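Local structure of uncharacterized protein, DUF633, LMOf2365_1472 (3GNL) at residues 23-28 against 46-51; 35-40 against 72-77; 144-149 against 177-182. The protein is uncharacterised but probably acts as an S-adenosylmethionine-dependent tRNA methyltransferase, modifying adenine 22 at its N1 position. All blocks are in the same frame, centred on the assembly; numbering follows the deposited sequence. Where two conformers were deposited one is given.

Contact 1 (23-28 against 46-51)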
loop_
_atom_site.group_PDB
_atom_site.type_symbol
_atom_site.label_atom_id
_atom_site.label_comp_id
_atom_site.label_asym_id
_atom_site.label_seq_id
_atom_site.Cartn_x
_atom_site.Cartn_y
_atom_site.Cartn_z
ATOM N N GLU A 23 -0.124 -10.411 -16.789
ATOM C CA GLU A 23 -1.202 -9.411 -16.651
ATOM C C GLU A 23 -0.948 -8.081 -17.382
ATOM O O GLU A 23 0.200 -7.746 -17.665
ATOM C CB GLU A 23 -1.383 -9.117 -15.118
ATOM C CG GLU A 23 -0.954 -10.365 -14.262
ATOM C CD GLU A 23 -1.133 -10.199 -12.762
ATOM O OE1 GLU A 23 -1.340 -9.058 -12.317
ATOM O OE2 GLU A 23 -1.007 -11.226 -12.050
ATOM N N ARG A 24 -2.014 -7.343 -17.680
ATOM C CA ARG A 24 -1.919 -5.948 -18.121
ATOM C C ARG A 24 -1.976 -5.068 -16.862
ATOM O O ARG A 24 -2.986 -5.071 -16.116
ATOM C CB ARG A 24 -3.008 -5.564 -19.135
ATOM C CG ARG A 24 -2.921 -6.435 -20.388
ATOM C CD ARG A 24 -4.093 -6.160 -21.328
ATOM N NE ARG A 24 -4.099 -4.805 -21.868
ATOM C CZ ARG A 24 -3.312 -4.352 -22.849
ATOM N NH1 ARG A 24 -2.396 -5.149 -23.431
ATOM N NH2 ARG A 24 -3.427 -3.086 -23.216
ATOM N N ILE A 25 -0.873 -4.390 -16.592
ATOM C CA ILE A 25 -0.765 -3.647 -15.302
ATOM C C ILE A 25 -0.695 -2.142 -15.484
ATOM O O ILE A 25 -0.298 -1.638 -16.536
ATOM C CB ILE A 25 0.426 -4.113 -14.485
ATOM C CG1 ILE A 25 1.751 -3.588 -15.088
ATOM C CG2 ILE A 25 0.441 -5.682 -14.316
ATOM C CD1 ILE A 25 3.003 -3.911 -14.255
ATOM N N ALA A 26 -1.081 -1.402 -14.454
ATOM C CA ALA A 26 -0.800 0.026 -14.387
ATOM C C ALA A 26 -0.132 0.358 -13.065
ATOM O O ALA A 26 -0.691 0.061 -12.005
ATOM C CB ALA A 26 -2.048 0.872 -14.589
ATOM N N ASP A 27 1.057 0.955 -13.149
ATOM C CA ASP A 27 1.841 1.356 -12.000
ATOM C C ASP A 27 1.736 2.874 -11.828
ATOM O O ASP A 27 2.375 3.641 -12.562
ATOM C CB ASP A 27 3.309 0.918 -12.203
ATOM C CG ASP A 27 4.164 1.122 -10.972
ATOM O OD1 ASP A 27 3.578 1.377 -9.899
ATOM O OD2 ASP A 27 5.402 1.016 -11.064
ATOM N N ILE A 28 0.981 3.276 -10.817
ATOM C CA ILE A 28 0.657 4.677 -10.587
ATOM C C ILE A 28 1.731 5.356 -9.768
ATOM O O ILE A 28 2.025 4.907 -8.647
ATOM C CB ILE A 28 -0.661 4.760 -9.871
ATOM C CG1 ILE A 28 -1.687 3.899 -10.607
ATOM C CG2 ILE A 28 -1.067 6.231 -9.713
ATOM C CD1 ILE A 28 -2.036 4.385 -12.113
ATOM N N SER A 46 2.334 -8.538 -19.396
ATOM C CA SER A 46 2.368 -8.485 -20.870
ATOM C C SER A 46 2.341 -7.065 -21.410
ATOM O O SER A 46 2.699 -6.832 -22.576
ATOM C CB SER A 46 1.230 -9.316 -21.450
ATOM O OG SER A 46 -0.026 -8.840 -20.994
ATOM N N PHE A 47 1.931 -6.109 -20.567
ATOM C CA PHE A 47 1.768 -4.724 -20.943
ATOM C C PHE A 47 1.759 -3.948 -19.628
ATOM O O PHE A 47 1.246 -4.469 -18.630
ATOM C CB PHE A 47 0.463 -4.516 -21.706
ATOM C CG PHE A 47 0.120 -3.080 -21.914
ATOM C CD1 PHE A 47 0.777 -2.322 -22.879
ATOM C CD2 PHE A 47 -0.859 -2.457 -21.126
ATOM C CE1 PHE A 47 0.450 -0.956 -23.052
ATOM C CE2 PHE A 47 -1.176 -1.118 -21.296
ATOM C CZ PHE A 47 -0.537 -0.358 -22.261
ATOM N N ALA A 48 2.332 -2.741 -19.621
ATOM C CA ALA A 48 2.230 -1.843 -18.471
ATOM C C ALA A 48 2.002 -0.407 -18.883
ATOM O O ALA A 48 2.575 0.058 -19.872
ATOM C CB ALA A 48 3.470 -1.912 -17.636
ATOM N N ILE A 49 1.213 0.308 -18.097
ATOM C CA ILE A 49 1.194 1.778 -18.070
ATOM C C ILE A 49 2.048 2.201 -16.876
ATOM O O ILE A 49 1.847 1.684 -15.764
ATOM C CB ILE A 49 -0.230 2.313 -17.860
ATOM C CG1 ILE A 49 -1.149 1.881 -19.035
ATOM C CG2 ILE A 49 -0.227 3.824 -17.668
ATOM C CD1 ILE A 49 -2.667 2.073 -18.741
ATOM N N ALA A 50 3.006 3.085 -17.102
ATOM C CA ALA A 50 3.713 3.728 -15.999
ATOM C C ALA A 50 3.216 5.160 -15.879
ATOM O O ALA A 50 3.502 5.998 -16.745
ATOM C CB ALA A 50 5.202 3.660 -16.220
ATOM N N GLY A 51 2.460 5.449 -14.815
ATOM C CA GLY A 51 1.894 6.801 -14.625
ATOM C C GLY A 51 2.801 7.715 -13.831
ATOM O O GLY A 51 3.471 7.289 -12.911
HETATM O O HOH W 1 -1.499 -8.044 -22.988
#

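Contact 2 (35-40 against 72-77)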
loop_
_atom_site.group_PDB
_atom_site.type_symbol
_atom_site.label_atom_id
_atom_site.label_comp_id
_atom_site.label_asym_id
_atom_site.label_seq_id
_atom_site.Cartn_x
_atom_site.Cartn_y
_atom_site.Cartn_z
ATOM N N LEU A 35 9.662 -1.248 -11.781
ATOM C CA LEU A 35 8.769 -2.396 -11.605
ATOM C C LEU A 35 8.108 -2.860 -12.913
ATOM O O LEU A 35 8.162 -4.058 -13.221
ATOM C CB LEU A 35 7.801 -2.140 -10.435
ATOM C CG LEU A 35 6.737 -3.206 -10.182
ATOM C CD1 LEU A 35 6.329 -3.225 -8.693
ATOM C CD2 LEU A 35 5.535 -3.100 -11.060
ATOM N N PRO A 36 7.545 -1.951 -13.721
ATOM C CA PRO A 36 7.002 -2.342 -15.032
ATOM C C PRO A 36 8.041 -2.991 -15.894
ATOM O O PRO A 36 7.749 -4.004 -16.552
ATOM C CB PRO A 36 6.567 -1.019 -15.629
ATOM C CG PRO A 36 6.206 -0.165 -14.429
ATOM C CD PRO A 36 7.195 -0.565 -13.364
ATOM N N CYS A 37 9.265 -2.478 -15.904
ATOM C CA CYS A 37 10.300 -3.094 -16.752
ATOM C C CYS A 37 10.604 -4.493 -16.253
ATOM O O CYS A 37 10.713 -5.408 -17.063
ATOM C CB CYS A 37 11.566 -2.249 -16.810
ATOM S SG CYS A 37 11.379 -0.662 -17.786
ATOM N N PHE A 38 10.741 -4.644 -14.943
ATOM C CA PHE A 38 11.072 -5.954 -14.343
ATOM C C PHE A 38 9.962 -6.967 -14.666
ATOM O O PHE A 38 10.275 -8.112 -15.025
ATOM C CB PHE A 38 11.201 -5.778 -12.850
ATOM C CG PHE A 38 11.291 -7.062 -12.067
ATOM C CD1 PHE A 38 12.527 -7.650 -11.855
ATOM C CD2 PHE A 38 10.164 -7.602 -11.473
ATOM C CE1 PHE A 38 12.647 -8.831 -11.074
ATOM C CE2 PHE A 38 10.273 -8.763 -10.675
ATOM C CZ PHE A 38 11.517 -9.363 -10.484
ATOM N N ALA A 39 8.706 -6.546 -14.601
ATOM C CA ALA A 39 7.592 -7.458 -14.746
ATOM C C ALA A 39 7.360 -7.811 -16.212
ATOM O O ALA A 39 6.955 -8.945 -16.549
ATOM C CB ALA A 39 6.373 -6.922 -14.118
ATOM N N VAL A 40 7.608 -6.867 -17.109
ATOM C CA VAL A 40 7.477 -7.187 -18.537
ATOM C C VAL A 40 8.619 -8.131 -18.942
ATOM O O VAL A 40 8.390 -9.143 -19.633
ATOM C CB VAL A 40 7.448 -5.898 -19.380
ATOM C CG1 VAL A 40 7.645 -6.202 -20.902
ATOM C CG2 VAL A 40 6.129 -5.192 -19.158
ATOM N N GLU A 72 7.627 -0.872 -26.740
ATOM C CA GLU A 72 6.468 -1.516 -27.371
ATOM C C GLU A 72 5.504 -2.141 -26.359
ATOM O O GLU A 72 4.328 -2.352 -26.671
ATOM C CB GLU A 72 6.891 -2.548 -28.437
ATOM C CG GLU A 72 7.408 -1.918 -29.748
ATOM C CD GLU A 72 7.615 -2.939 -30.863
ATOM O OE1 GLU A 72 8.766 -3.119 -31.307
ATOM O OE2 GLU A 72 6.628 -3.570 -31.292
ATOM N N GLN A 73 5.999 -2.414 -25.145
ATOM C CA GLN A 73 5.165 -3.066 -24.114
ATOM C C GLN A 73 4.759 -2.168 -22.944
ATOM O O GLN A 73 3.911 -2.564 -22.148
ATOM C CB GLN A 73 5.855 -4.330 -23.592
ATOM C CG GLN A 73 5.670 -5.537 -24.557
ATOM C CD GLN A 73 6.321 -6.809 -24.048
ATOM O OE1 GLN A 73 7.543 -6.955 -24.121
ATOM N NE2 GLN A 73 5.502 -7.762 -23.555
ATOM N N ILE A 74 5.358 -0.979 -22.857
ATOM C CA ILE A 74 5.133 -0.068 -21.730
ATOM C C ILE A 74 4.908 1.347 -22.200
ATOM O O ILE A 74 5.758 1.935 -22.907
ATOM C CB ILE A 74 6.276 -0.085 -20.725
ATOM C CG1 ILE A 74 6.572 -1.540 -20.271
ATOM C CG2 ILE A 74 5.958 0.851 -19.562
ATOM C CD1 ILE A 74 7.771 -1.635 -19.426
ATOM N N ASP A 75 3.750 1.870 -21.830
ATOM C CA ASP A 75 3.372 3.226 -22.129
ATOM C C ASP A 75 3.655 4.047 -20.884
ATOM O O ASP A 75 3.174 3.726 -19.791
ATOM C CB ASP A 75 1.874 3.338 -22.428
ATOM C CG ASP A 75 1.458 2.740 -23.795
ATOM O OD1 ASP A 75 2.336 2.526 -24.682
ATOM O OD2 ASP A 75 0.230 2.499 -23.977
ATOM N N VAL A 76 4.450 5.084 -21.033
ATOM C CA VAL A 76 4.642 6.035 -19.954
ATOM C C VAL A 76 3.718 7.202 -20.201
ATOM O O VAL A 76 3.747 7.824 -21.275
ATOM C CB VAL A 76 6.096 6.493 -19.827
ATOM C CG1 VAL A 76 6.284 7.455 -18.628
ATOM C CG2 VAL A 76 7.020 5.273 -19.732
ATOM N N ARG A 77 2.883 7.493 -19.210
ATOM C CA ARG A 77 1.890 8.531 -19.339
ATOM C C ARG A 77 1.902 9.539 -18.184
ATOM O O ARG A 77 2.068 9.161 -17.012
ATOM C CB ARG A 77 0.519 7.892 -19.403
ATOM C CG ARG A 77 0.332 6.994 -20.632
ATOM C CD ARG A 77 -1.063 6.414 -20.693
ATOM N NE ARG A 77 -1.161 5.306 -21.663
ATOM C CZ ARG A 77 -2.254 4.569 -21.865
ATOM N NH1 ARG A 77 -3.370 4.756 -21.142
ATOM N NH2 ARG A 77 -2.241 3.585 -22.770
HETATM O O HOH W 2 6.161 -9.721 -21.171
#

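Contact 3 (144-149 against 177-182)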
loop_
_atom_site.group_PDB
_atom_site.type_symbol
_atom_site.label_atom_id
_atom_site.label_comp_id
_atom_site.label_asym_id
_atom_site.label_seq_id
_atom_site.Cartn_x
_atom_site.Cartn_y
_atom_site.Cartn_z
ATOM N N THR A 144 -6.497 -10.301 -0.084
ATOM C CA THR A 144 -6.132 -11.681 -0.318
ATOM C C THR A 144 -4.734 -12.066 0.068
ATOM O O THR A 144 -4.471 -13.219 0.334
ATOM C CB THR A 144 -6.327 -12.032 -1.789
ATOM O OG1 THR A 144 -5.573 -11.112 -2.569
ATOM C CG2 THR A 144 -7.805 -11.846 -2.151
ATOM N N SER A 145 -3.832 -11.081 0.156
ATOM C CA SER A 145 -2.471 -11.323 0.596
ATOM C C SER A 145 -1.997 -10.027 1.234
ATOM O O SER A 145 -2.476 -8.960 0.885
ATOM C CB SER A 145 -1.523 -11.614 -0.576
ATOM O OG SER A 145 -1.745 -12.900 -1.165
ATOM N N GLU A 146 -1.060 -10.199 2.186
ATOM C CA GLU A 146 -0.290 -9.043 2.715
ATOM C C GLU A 146 1.095 -9.479 3.066
ATOM O O GLU A 146 1.384 -10.667 3.319
ATOM C CB GLU A 146 -0.953 -8.477 3.994
ATOM C CG GLU A 146 -2.410 -8.041 3.822
ATOM C CD GLU A 146 -3.026 -7.482 5.129
ATOM O OE1 GLU A 146 -3.163 -8.303 6.084
ATOM O OE2 GLU A 146 -3.327 -6.277 5.140
ATOM N N ALA A 147 1.971 -8.483 3.102
ATOM C CA ALA A 147 3.336 -8.697 3.517
ATOM C C ALA A 147 3.786 -7.514 4.351
ATOM O O ALA A 147 3.295 -6.400 4.181
ATOM C CB ALA A 147 4.276 -8.893 2.334
ATOM N N ILE A 148 4.755 -7.783 5.205
ATOM C CA ILE A 148 5.411 -6.733 6.001
ATOM C C ILE A 148 6.887 -7.005 5.912
ATOM O O ILE A 148 7.316 -8.158 6.042
ATOM C CB ILE A 148 4.837 -6.603 7.475
ATOM C CG1 ILE A 148 5.292 -5.305 8.127
ATOM C CG2 ILE A 148 5.037 -7.854 8.303
ATOM C CD1 ILE A 148 4.550 -4.948 9.420
ATOM N N LEU A 149 7.669 -5.960 5.635
ATOM C CA LEU A 149 9.103 -6.166 5.511
ATOM C C LEU A 149 9.829 -4.962 6.068
ATOM O O LEU A 149 9.228 -3.886 6.282
ATOM C CB LEU A 149 9.490 -6.454 4.055
ATOM C CG LEU A 149 9.168 -5.404 2.988
ATOM C CD1 LEU A 149 10.322 -4.427 2.674
ATOM C CD2 LEU A 149 8.748 -6.116 1.706
ATOM N N PHE A 177 -4.257 -3.724 11.716
ATOM C CA PHE A 177 -3.081 -4.577 11.633
ATOM C C PHE A 177 -2.902 -5.347 10.321
ATOM O O PHE A 177 -1.772 -5.753 9.963
ATOM C CB PHE A 177 -3.032 -5.565 12.782
ATOM C CG PHE A 177 -2.966 -4.901 14.131
ATOM C CD1 PHE A 177 -1.787 -4.278 14.526
ATOM C CD2 PHE A 177 -4.073 -4.909 14.985
ATOM C CE1 PHE A 177 -1.692 -3.654 15.783
ATOM C CE2 PHE A 177 -4.009 -4.302 16.235
ATOM C CZ PHE A 177 -2.820 -3.660 16.644
ATOM N N GLY A 178 -4.036 -5.605 9.680
ATOM C CA GLY A 178 -4.036 -6.408 8.451
ATOM C C GLY A 178 -4.548 -7.794 8.757
ATOM O O GLY A 178 -3.981 -8.527 9.576
ATOM N N PRO A 179 -5.584 -8.243 8.023
ATOM C CA PRO A 179 -6.099 -9.581 8.311
ATOM C C PRO A 179 -5.123 -10.730 8.052
ATOM O O PRO A 179 -5.148 -11.709 8.774
ATOM C CB PRO A 179 -7.346 -9.687 7.403
ATOM C CG PRO A 179 -6.987 -8.774 6.237
ATOM C CD PRO A 179 -6.268 -7.576 6.909
ATOM N N CYS A 180 -4.277 -10.610 7.033
ATOM C CA CYS A 180 -3.283 -11.631 6.758
ATOM C C CYS A 180 -2.104 -11.484 7.688
ATOM O O CYS A 180 -1.574 -12.477 8.187
ATOM C CB CYS A 180 -2.820 -11.550 5.286
ATOM S SG CYS A 180 -4.198 -11.582 4.029
ATOM N N LEU A 181 -1.693 -10.236 7.935
ATOM C CA LEU A 181 -0.540 -9.999 8.777
ATOM C C LEU A 181 -0.788 -10.461 10.205
ATOM O O LEU A 181 0.113 -10.986 10.880
ATOM C CB LEU A 181 -0.164 -8.506 8.795
ATOM C CG LEU A 181 0.261 -7.920 7.426
ATOM C CD1 LEU A 181 0.581 -6.435 7.606
ATOM C CD2 LEU A 181 1.438 -8.631 6.802
ATOM N N LEU A 182 -2.015 -10.284 10.662
ATOM C CA LEU A 182 -2.220 -10.697 12.058
ATOM C C LEU A 182 -2.351 -12.217 12.249
ATOM O O LEU A 182 -2.130 -12.698 13.344
ATOM C CB LEU A 182 -3.337 -9.897 12.728
ATOM C CG LEU A 182 -4.765 -10.168 12.320
ATOM C CD1 LEU A 182 -5.334 -11.370 13.118
ATOM C CD2 LEU A 182 -5.565 -8.910 12.615
#

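Contact 1 (23-28 against 46-51)
R24 and F47 stack at the N-terminal end of two parallel strands, 23-28 and 47-51. The guanidinium lies flat on the ring, the two planes only 2° apart and their centres separated by 4.1 Å. The overlap is offset toward the rim, with R24 NH2 3.4 Å from F47 CD2, a parallel-displaced cation-pi arrangement. A bend at chi3 (65°) turns the end of the arginine back over the neighbouring strand. This is the hydrated side of the contact: a water lying in the guanidinium plane links R24 NH1 to S46 OG, while R24 NE is held by the carbonyl of D89.

From I25 onward the interface is closed and regular. I25 N donates to F47 O at 2.9 Å, I49 N to I25 O, D27 N to I49 O at 2.8 Å, and G51 N to D27 O, so that the odd-numbered residues of each strand supply the bonds in turn. Between the bonds CA-H groups approach carbonyls, closest where A48 CA lies 3.2 Å from I25 O. On the face shared with helix 34-41, I25 CG1 presses on A48 CB at 3.5 Å, and P36 of the helix touches both A48 and D27. On the opposite face A26 CB rests against I49 CB at 4.0 Å. D27 turns its carboxylate to S30 just beyond the strand. Two parallel neighbours joined through helix 34-41 form a beta-alpha-beta unit, the opening unit of the Rossmann-like sheet of class I methyltransferases.

Contact 2 (35-40 against 72-77)
V40 holds CG1 anti to its backbone N (chi1 167°), which splits its two methyls between Q73 and I74, while I74 runs out from its backbone extended (chi2 173°) and carries CD1 to the helix surface. The pairing belongs to the Rossmann-like layer packing of the protein: helix 35-40 lies over the sheet and nearly antiparallel to its edge strand 74-77, at 170°, with the axes 10.1 Å apart.

I74 is the main apolar link. Its CD1 ends against the P36-C37 step of the helix, 4.0 Å from P36 CB and 4.1 Å from C37 SG, and it also lies against the P36 carbonyl. One turn further along, V40 CG2 meets I74 CG1 at 3.8 Å as the two side chains slide past each other in opposite directions. V65 of helix 55-67 also touches I74, and P36 also rests on A48 of the intervening strand.

Just before the strand the character changes. Q73, partly exposed, crosses V40 so that the methyl V40 CG1 sits over the flat face of the Q73 amide, with Q73 OE1 3.3 Å from V40 CG1. No direct hydrogen bond joins the segments; Q73 NE2 is given to the carbonyl of S46, and it also donates, at 3.2 Å, to a water that in turn donates to V40 O at 2.8 Å.

Contact 3 (144-149 against 177-182)
E146 points its side chain from the strand toward the start of helix 179-182, and its carboxylate meets the backbone there. With CG anti to the carbonyl carbon (chi1 -57°) and the chain extended beyond it, OE1 is carried into the first turn. Two amides reach OE1 on its anti side from opposite faces of the carboxylate plane: C180 N at 2.7 Å, a short but bent bond (135° at the hydrogen), and L181 N at 3.1 Å, straighter at 159°. P179 crosses the glutamate at about a right angle, its CD 3.3 Å from E146 OE1, and its nitrogen, lacking a hydrogen, can only pack there. The second oxygen, OE2, passes G178, where E146 OE2 and G178 CA are 3.4 Å apart, and forms a salt bridge with R133. G178, the first residue beyond helix 172-177, has positive phi, and its CA lies against the carboxylate. The carboxylate sits at the amino end of the helix, where first-turn N-H groups point at it; that positive end, with R133, would be expected to favour the charged form.

The strand belongs to the antiparallel hairpin 141-151/154-163 that closes the far edge of the sheet, as in class I methyltransferases with strand order 3-2-1-4-5-7-6; T144 and S145, both facing V160, make a classic beta bulge in it.

C180 and L181 flank the glutamate. C180 SG is laid along the backbone, 3.9 Å from S145 CA, and its CB closes on OE1. L181, on the other side, drives CD2 at the strand between E146 and I148: it sits 3.6 Å from A147 C, and the I148 and L181 side chains cross obliquely, with I148 CG2 4.0 Å from L181 CD2. F189 of helix 187-208 also touches L181, and I188 and K192 of the same helix touch I148.

How the contacts relate
From the N terminus, strand 23-28 leads into helix 34-41 and then strand 45-52, whose return beside the first strand closes contact 1. Contact 2 opens inside that loop, at the helix, and closes only after helix 55-67, when strand 74-78 arrives; the two therefore cross along the chain. They also touch in space: D75 pairs through backbone bonds with A48 and A50, so strand 45-52 lies between 23-28 and the edge strand 74-78. Contact 3 follows in series, its centre about 24 Å from that of contact 1, and ties the opposite edge strand, 141-151, to helix 179-184, reached after the hairpin and helix 172-177. Contacts 1 and 2 thus lie toward one edge of the sheet and contact 3 at the other.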